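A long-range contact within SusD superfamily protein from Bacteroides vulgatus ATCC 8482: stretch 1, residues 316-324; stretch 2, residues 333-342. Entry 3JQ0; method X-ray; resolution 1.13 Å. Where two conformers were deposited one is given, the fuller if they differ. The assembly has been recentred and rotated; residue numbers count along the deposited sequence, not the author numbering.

Stretch 1, residues 316-324: WTTSLKAVY
Stretch 2 (333-342) SYFGPITYKF

The antiparallel pairing of these two strands is broken by a beta bulge at which one carbonyl serves two amides: Val323 O accepts from Phe335 N at 2.9 Å (N-H...O angle 154°) and from Gly336 N at 3.1 Å (164°). The register shifts by one residue there, from Val323 opposite Gly336 (CA-CA 5.5 Å) to Tyr324 opposite Tyr334 (CA-CA 4.4 Å). Phe335, at phi/psi -110/-49, departs from extended geometry, whereas Gly336 is almost fully stretched at 173/-179.

Strand 320-324 and strand 333-339 run at 148° between their N-to-C directions. Before the bulge the register is regular. Val323 N donates to Gly336 O at 2.8 Å (171°), completing that pair with the Gly336 N bond. Lys321 and Ile338 form the next hydrogen-bonded pair, CA-CA 5.3 Å: Lys321 N to Ile338 O is 3.0 Å (165°) and Ile338 N to Lys321 O is 2.8 Å (162°). Ala322 and Pro337 lie between them as a non-hydrogen-bonded pair, CA-CA 4.4 Å, close enough for Pro337 CA to reach Lys321 O at 3.3 Å in a CA-H...O contact. A similar contact links Leu320 CA to Ile338 O at 3.4 Å.

Lys321, Val323 and Ile338 share one face of the sheet. Ile338 (chi1 62°, p; chi2 167°, t) places CG2 4.2 Å from CG1 of Val323 (chi1 -60°, m), and its CG1 3.8 Å from Lys321 CB. Lys321 begins t, t, t, and its CB sits 3.7 Å from the centroid of the Tyr340 ring, 10° off the normal, a CH-pi contact over the face. Tyr340 has chi1 at -144°, between wells, and chi2 at 61°.

Ala322 and Pro337 occupy the other face; Ala322 CB meets the edge of the Tyr334 ring at CE1, 3.9 Å away. Tyr334 (chi1 171°, t; chi2 65°) turns its ring edge toward the face of Tyr324 (chi1 -61°, m; chi2 75°), with centroids 5.9 Å apart and planes at 71°.

At the other end, a helix runs through Ser319, and Leu320 (-135/150) is the first residue to leave helical phi/psi, although Leu320 N still donates to Trp316 O at 3.0 Å. Tyr340 N, just past the second strand, donates to Ser319 O at 2.9 Å, the bond bent to 137°. A water bridges the side chains, donating to Ser319 OG at 2.8 Å and accepting from Lys341 NZ at 2.9 Å; Lys341 reaches it with chi angles t, t, m, t.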

ATOM      1  N   TRP A 316       2.917 -16.384  -4.858  1.00  6.72           N
ATOM      2  CA  TRP A 316       2.556 -16.413  -6.268  1.00  6.91           C
ATOM      3  C   TRP A 316       1.076 -16.715  -6.478  1.00  6.80           C
ATOM      4  O   TRP A 316       0.325 -15.883  -7.000  1.00  7.08           O
ATOM      5  CB  TRP A 316       3.434 -17.430  -6.984  1.00  6.77           C
ATOM      6  CG  TRP A 316       3.302 -17.549  -8.453  1.00  6.77           C
ATOM      7  CD1 TRP A 316       2.501 -16.820  -9.270  1.00  7.33           C
ATOM      8  CD2 TRP A 316       4.023 -18.473  -9.273  1.00  7.28           C
ATOM      9  NE1 TRP A 316       2.696 -17.243 -10.572  1.00  8.09           N
ATOM     10  CE2 TRP A 316       3.627 -18.239 -10.600  1.00  7.62           C
ATOM     11  CE3 TRP A 316       4.995 -19.416  -9.025  1.00  8.39           C
ATOM     12  CZ2 TRP A 316       4.166 -18.937 -11.670  1.00  8.89           C
ATOM     13  CZ3 TRP A 316       5.526 -20.100 -10.084  1.00 10.93           C
ATOM     14  CH2 TRP A 316       5.114 -19.884 -11.393  1.00  9.28           C
ATOM     15  N   THR A 317       0.646 -17.905  -6.051  1.00  7.59           N
ATOM     16  CA  THR A 317      -0.726 -18.339  -6.313  1.00  8.11           C
ATOM     17  C   THR A 317      -1.700 -17.850  -5.255  1.00  7.80           C
ATOM     18  O   THR A 317      -2.908 -17.997  -5.427  1.00  9.07           O
ATOM     19  CB  THR A 317      -0.770 -19.835  -6.452  1.00  9.96           C
ATOM     20  OG1 THR A 317      -0.227 -20.428  -5.289  1.00 13.29           O
ATOM     21  CG2 THR A 317       0.006 -20.295  -7.685  1.00 11.29           C
ATOM     22  N   THR A 318      -1.201 -17.228  -4.190  1.00  7.52           N
ATOM     23  CA  THR A 318      -2.076 -16.505  -3.261  1.00  7.55           C
ATOM     24  C   THR A 318      -2.398 -15.116  -3.850  1.00  6.93           C
ATOM     25  O   THR A 318      -3.539 -14.639  -3.753  1.00  7.36           O
ATOM     26  CB  THR A 318      -1.447 -16.427  -1.862  1.00  9.06           C
ATOM     27  OG1 THR A 318      -1.406 -17.733  -1.305  1.00 12.12           O
ATOM     28  CG2 THR A 318      -2.214 -15.496  -0.951  1.00  9.98           C
ATOM     29  N   SER A 319      -1.416 -14.459  -4.459  1.00  5.92           N
ATOM     30  CA  SER A 319      -1.614 -13.121  -5.010  1.00  6.25           C
ATOM     31  C   SER A 319      -2.352 -13.087  -6.320  1.00  5.73           C
ATOM     32  O   SER A 319      -3.113 -12.151  -6.588  1.00  6.27           O
ATOM     33  CB  SER A 319      -0.254 -12.436  -5.214  1.00  6.26           C
ATOM     34  OG  SER A 319       0.442 -12.257  -3.974  1.00  7.14           O
ATOM     35  N   LEU A 320      -2.115 -14.115  -7.162  1.00  6.46           N
ATOM     36  CA  LEU A 320      -2.648 -14.187  -8.524  1.00  5.50           C
ATOM     37  C   LEU A 320      -3.189 -15.553  -8.783  1.00  6.39           C
ATOM     38  O   LEU A 320      -2.622 -16.547  -8.315  1.00  8.36           O
ATOM     39  CB  LEU A 320      -1.541 -13.915  -9.542  1.00  6.77           C
ATOM     40  CG  LEU A 320      -0.862 -12.572  -9.484  1.00  7.01           C
ATOM     41  CD1 LEU A 320       0.363 -12.505 -10.412  1.00  8.10           C
ATOM     42  CD2 LEU A 320      -1.828 -11.437  -9.749  1.00  7.83           C
ATOM     43  N   LYS A 321      -4.208 -15.631  -9.638  1.00  6.12           N
ATOM     44  CA  LYS A 321      -4.634 -16.916 -10.204  0.50  6.32           C
ATOM     45  C   LYS A 321      -4.582 -16.826 -11.715  1.00  6.26           C
ATOM     46  O   LYS A 321      -5.081 -15.875 -12.313  1.00  7.15           O
ATOM     47  CB  LYS A 321      -6.016 -17.374  -9.734  0.50  7.66           C
ATOM     48  CG  LYS A 321      -6.382 -18.761 -10.295  0.50  8.95           C
ATOM     49  CD  LYS A 321      -7.565 -19.420  -9.583  0.50 13.56           C
ATOM     50  CE  LYS A 321      -7.733 -20.916  -9.915  0.50 12.52           C
ATOM     51  NZ  LYS A 321      -8.189 -21.679  -8.715  0.50 14.46           N
ATOM     52  N   ALA A 322      -4.004 -17.848 -12.330  1.00  6.96           N
ATOM     53  CA  ALA A 322      -4.001 -17.960 -13.786  1.00  6.84           C
ATOM     54  C   ALA A 322      -5.325 -18.548 -14.241  1.00  6.83           C
ATOM     55  O   ALA A 322      -5.734 -19.623 -13.778  1.00  8.59           O
ATOM     56  CB  ALA A 322      -2.825 -18.858 -14.234  1.00  8.32           C
ATOM     57  N   VAL A 323      -5.931 -17.904 -15.222  1.00  6.60           N
ATOM     58  CA  VAL A 323      -7.050 -18.482 -15.940  1.00  6.36           C
ATOM     59  C   VAL A 323      -6.635 -18.787 -17.383  1.00  6.33           C
ATOM     60  O   VAL A 323      -5.730 -18.172 -17.943  1.00  6.82           O
ATOM     61  CB  VAL A 323      -8.320 -17.603 -15.866  1.00  7.16           C
ATOM     62  CG1 VAL A 323      -8.768 -17.405 -14.409  1.00  8.39           C
ATOM     63  CG2 VAL A 323      -8.182 -16.255 -16.573  1.00  8.39           C
ATOM     64  N   TYR A 324      -7.292 -19.796 -17.899  1.00  6.64           N
ATOM     65  CA  TYR A 324      -7.022 -20.412 -19.174  1.00  7.03           C
ATOM     66  C   TYR A 324      -8.301 -20.396 -19.987  1.00  6.30           C
ATOM     67  O   TYR A 324      -9.407 -20.107 -19.507  1.00  7.30           O
ATOM     68  CB  TYR A 324      -6.504 -21.872 -18.972  1.00  7.01           C
ATOM     69  CG  TYR A 324      -5.234 -21.950 -18.184  1.00  7.42           C
ATOM     70  CD1 TYR A 324      -5.228 -21.763 -16.801  1.00  7.91           C
ATOM     71  CD2 TYR A 324      -4.025 -22.212 -18.816  1.00  7.84           C
ATOM     72  CE1 TYR A 324      -4.061 -21.804 -16.078  1.00  9.50           C
ATOM     73  CE2 TYR A 324      -2.847 -22.253 -18.088  1.00  9.44           C
ATOM     74  CZ  TYR A 324      -2.856 -22.009 -16.732  1.00 10.19           C
ATOM     75  OH  TYR A 324      -1.678 -22.045 -15.990  1.00 12.67           O
ATOM     76  N   SER A 333      -5.019 -23.127 -23.238  1.00  8.12           N
ATOM     77  CA  SER A 333      -4.025 -22.061 -23.384  0.55  7.94           C
ATOM     78  C   SER A 333      -4.171 -21.062 -22.224  1.00  7.77           C
ATOM     79  O   SER A 333      -5.297 -20.680 -21.883  1.00  8.64           O
ATOM     80  CB  SER A 333      -4.274 -21.355 -24.717  0.55  7.89           C
ATOM     81  OG  SER A 333      -4.000 -22.259 -25.786  0.55  8.61           O
ATOM     82  N   TYR A 334      -3.055 -20.589 -21.701  1.00  8.14           N
ATOM     83  CA  TYR A 334      -3.038 -19.544 -20.710  1.00  7.93           C
ATOM     84  C   TYR A 334      -3.666 -18.285 -21.283  1.00  7.18           C
ATOM     85  O   TYR A 334      -3.342 -17.888 -22.405  1.00  8.51           O
ATOM     86  CB  TYR A 334      -1.601 -19.261 -20.306  1.00  8.26           C
ATOM     87  CG  TYR A 334      -1.409 -18.042 -19.430  1.00  7.73           C
ATOM     88  CD1 TYR A 334      -1.945 -17.984 -18.142  1.00  8.02           C
ATOM     89  CD2 TYR A 334      -0.714 -16.944 -19.866  1.00  8.52           C
ATOM     90  CE1 TYR A 334      -1.780 -16.843 -17.344  1.00  8.10           C
ATOM     91  CE2 TYR A 334      -0.557 -15.824 -19.105  1.00  8.81           C
ATOM     92  CZ  TYR A 334      -1.071 -15.785 -17.818  1.00  7.36           C
ATOM     93  OH  TYR A 334      -0.923 -14.677 -17.016  1.00  8.01           O
ATOM     94  N   PHE A 335      -4.559 -17.673 -20.521  1.00  7.06           N
ATOM     95  CA  PHE A 335      -5.289 -16.498 -20.976  1.00  7.31           C
ATOM     96  C   PHE A 335      -4.835 -15.250 -20.207  1.00  7.57           C
ATOM     97  O   PHE A 335      -4.538 -14.217 -20.809  1.00  9.16           O
ATOM     98  CB  PHE A 335      -6.779 -16.755 -20.928  1.00  7.63           C
ATOM     99  CG  PHE A 335      -7.607 -15.660 -21.599  1.00  8.30           C
ATOM    100  CD1 PHE A 335      -7.468 -15.390 -22.954  1.00 10.23           C
ATOM    101  CD2 PHE A 335      -8.519 -14.911 -20.873  1.00  8.92           C
ATOM    102  CE1 PHE A 335      -8.231 -14.354 -23.530  1.00 10.48           C
ATOM    103  CE2 PHE A 335      -9.289 -13.938 -21.459  1.00  9.72           C
ATOM    104  CZ  PHE A 335      -9.134 -13.654 -22.775  1.00 10.66           C
ATOM    105  N   GLY A 336      -4.777 -15.322 -18.887  1.00  6.94           N
ATOM    106  CA  GLY A 336      -4.250 -14.223 -18.122  1.00  6.50           C
ATOM    107  C   GLY A 336      -4.445 -14.445 -16.646  1.00  6.66           C
ATOM    108  O   GLY A 336      -5.060 -15.425 -16.216  1.00  7.17           O
ATOM    109  N   PRO A 337      -3.994 -13.466 -15.850  1.00  6.60           N
ATOM    110  CA  PRO A 337      -4.108 -13.559 -14.384  1.00  6.55           C
ATOM    111  C   PRO A 337      -5.302 -12.779 -13.875  1.00  6.44           C
ATOM    112  O   PRO A 337      -5.705 -11.754 -14.478  1.00  6.81           O
ATOM    113  CB  PRO A 337      -2.790 -12.924 -13.919  1.00  7.01           C
ATOM    114  CG  PRO A 337      -2.581 -11.838 -14.917  1.00  7.27           C
ATOM    115  CD  PRO A 337      -3.101 -12.341 -16.235  1.00  6.78           C
ATOM    116  N   ILE A 338      -5.836 -13.223 -12.741  1.00  6.64           N
ATOM    117  CA  ILE A 338      -6.831 -12.481 -11.972  1.00  6.49           C
ATOM    118  C   ILE A 338      -6.245 -12.150 -10.595  1.00  6.53           C
ATOM    119  O   ILE A 338      -5.439 -12.887 -10.016  1.00  6.55           O
ATOM    120  CB  ILE A 338      -8.198 -13.193 -11.847  1.00  7.25           C
ATOM    121  CG1 ILE A 338      -8.055 -14.515 -11.108  1.00  7.97           C
ATOM    122  CG2 ILE A 338      -8.828 -13.385 -13.209  1.00  9.28           C
ATOM    123  CD1 ILE A 338      -9.403 -15.155 -10.663  1.00 10.21           C
ATOM    124  N   THR A 339      -6.650 -10.980 -10.117  1.00  7.23           N
ATOM    125  CA  THR A 339      -6.305 -10.497  -8.780  1.00  6.39           C
ATOM    126  C   THR A 339      -6.840 -11.442  -7.725  1.00  6.95           C
ATOM    127  O   THR A 339      -8.026 -11.741  -7.710  1.00  8.29           O
ATOM    128  CB  THR A 339      -6.938  -9.121  -8.580  1.00  7.15           C
ATOM    129  OG1 THR A 339      -6.603  -8.270  -9.659  1.00 10.06           O
ATOM    130  CG2 THR A 339      -6.546  -8.519  -7.243  1.00  8.17           C
ATOM    131  N   TYR A 340      -5.981 -11.904  -6.808  1.00  6.27           N
ATOM    132  CA  TYR A 340      -6.383 -13.033  -5.951  1.00  6.06           C
ATOM    133  C   TYR A 340      -6.044 -12.842  -4.469  1.00  6.01           C
ATOM    134  O   TYR A 340      -6.495 -13.637  -3.677  1.00  6.56           O
ATOM    135  CB  TYR A 340      -5.748 -14.335  -6.489  1.00  6.72           C
ATOM    136  CG  TYR A 340      -6.604 -15.579  -6.351  1.00  6.61           C
ATOM    137  CD1 TYR A 340      -7.840 -15.672  -6.962  1.00  6.75           C
ATOM    138  CD2 TYR A 340      -6.094 -16.692  -5.699  1.00  7.30           C
ATOM    139  CE1 TYR A 340      -8.576 -16.842  -6.870  1.00  7.00           C
ATOM    140  CE2 TYR A 340      -6.822 -17.862  -5.635  1.00  8.06           C
ATOM    141  CZ  TYR A 340      -8.044 -17.923  -6.225  1.00  7.70           C
ATOM    142  OH  TYR A 340      -8.775 -19.120  -6.167  1.00  9.73           O
ATOM    143  N   LYS A 341      -5.329 -11.783  -4.087  1.00  5.82           N
ATOM    144  CA  LYS A 341      -4.860 -11.693  -2.704  1.00  6.39           C
ATOM    145  C   LYS A 341      -5.968 -11.589  -1.675  1.00  5.79           C
ATOM    146  O   LYS A 341      -5.887 -12.142  -0.607  1.00  6.64           O
ATOM    147  CB  LYS A 341      -3.928 -10.485  -2.566  1.00  6.46           C
ATOM    148  CG  LYS A 341      -3.470 -10.225  -1.124  1.00  6.80           C
ATOM    149  CD  LYS A 341      -2.384  -9.141  -1.059  1.00  6.46           C
ATOM    150  CE  LYS A 341      -0.990  -9.701  -1.353  1.00  6.94           C
ATOM    151  NZ  LYS A 341       0.046  -8.617  -1.387  1.00  6.18           N
ATOM    152  N   PHE A 342      -6.969 -10.745  -1.969  1.00  6.08           N
ATOM    153  CA  PHE A 342      -8.077 -10.489  -1.053  1.00  5.91           C
ATOM    154  C   PHE A 342      -9.265 -11.340  -1.480  1.00  6.91           C
ATOM    155  O   PHE A 342      -9.867 -11.138  -2.535  1.00  8.39           O
ATOM    156  CB  PHE A 342      -8.376  -8.998  -0.961  1.00  6.82           C
ATOM    157  CG  PHE A 342      -7.193  -8.203  -0.433  1.00  6.52           C
ATOM    158  CD1 PHE A 342      -6.903  -8.178   0.908  1.00  7.67           C
ATOM    159  CD2 PHE A 342      -6.346  -7.504  -1.285  1.00  7.48           C
ATOM    160  CE1 PHE A 342      -5.843  -7.466   1.409  1.00  8.13           C
ATOM    161  CE2 PHE A 342      -5.274  -6.795  -0.776  1.00  7.27           C
ATOM    162  CZ  PHE A 342      -5.029  -6.779   0.568  1.00  7.12           C
TER
HETATM  163  O   HOH W   1       1.934 -10.015  -3.075  1.00  6.87           O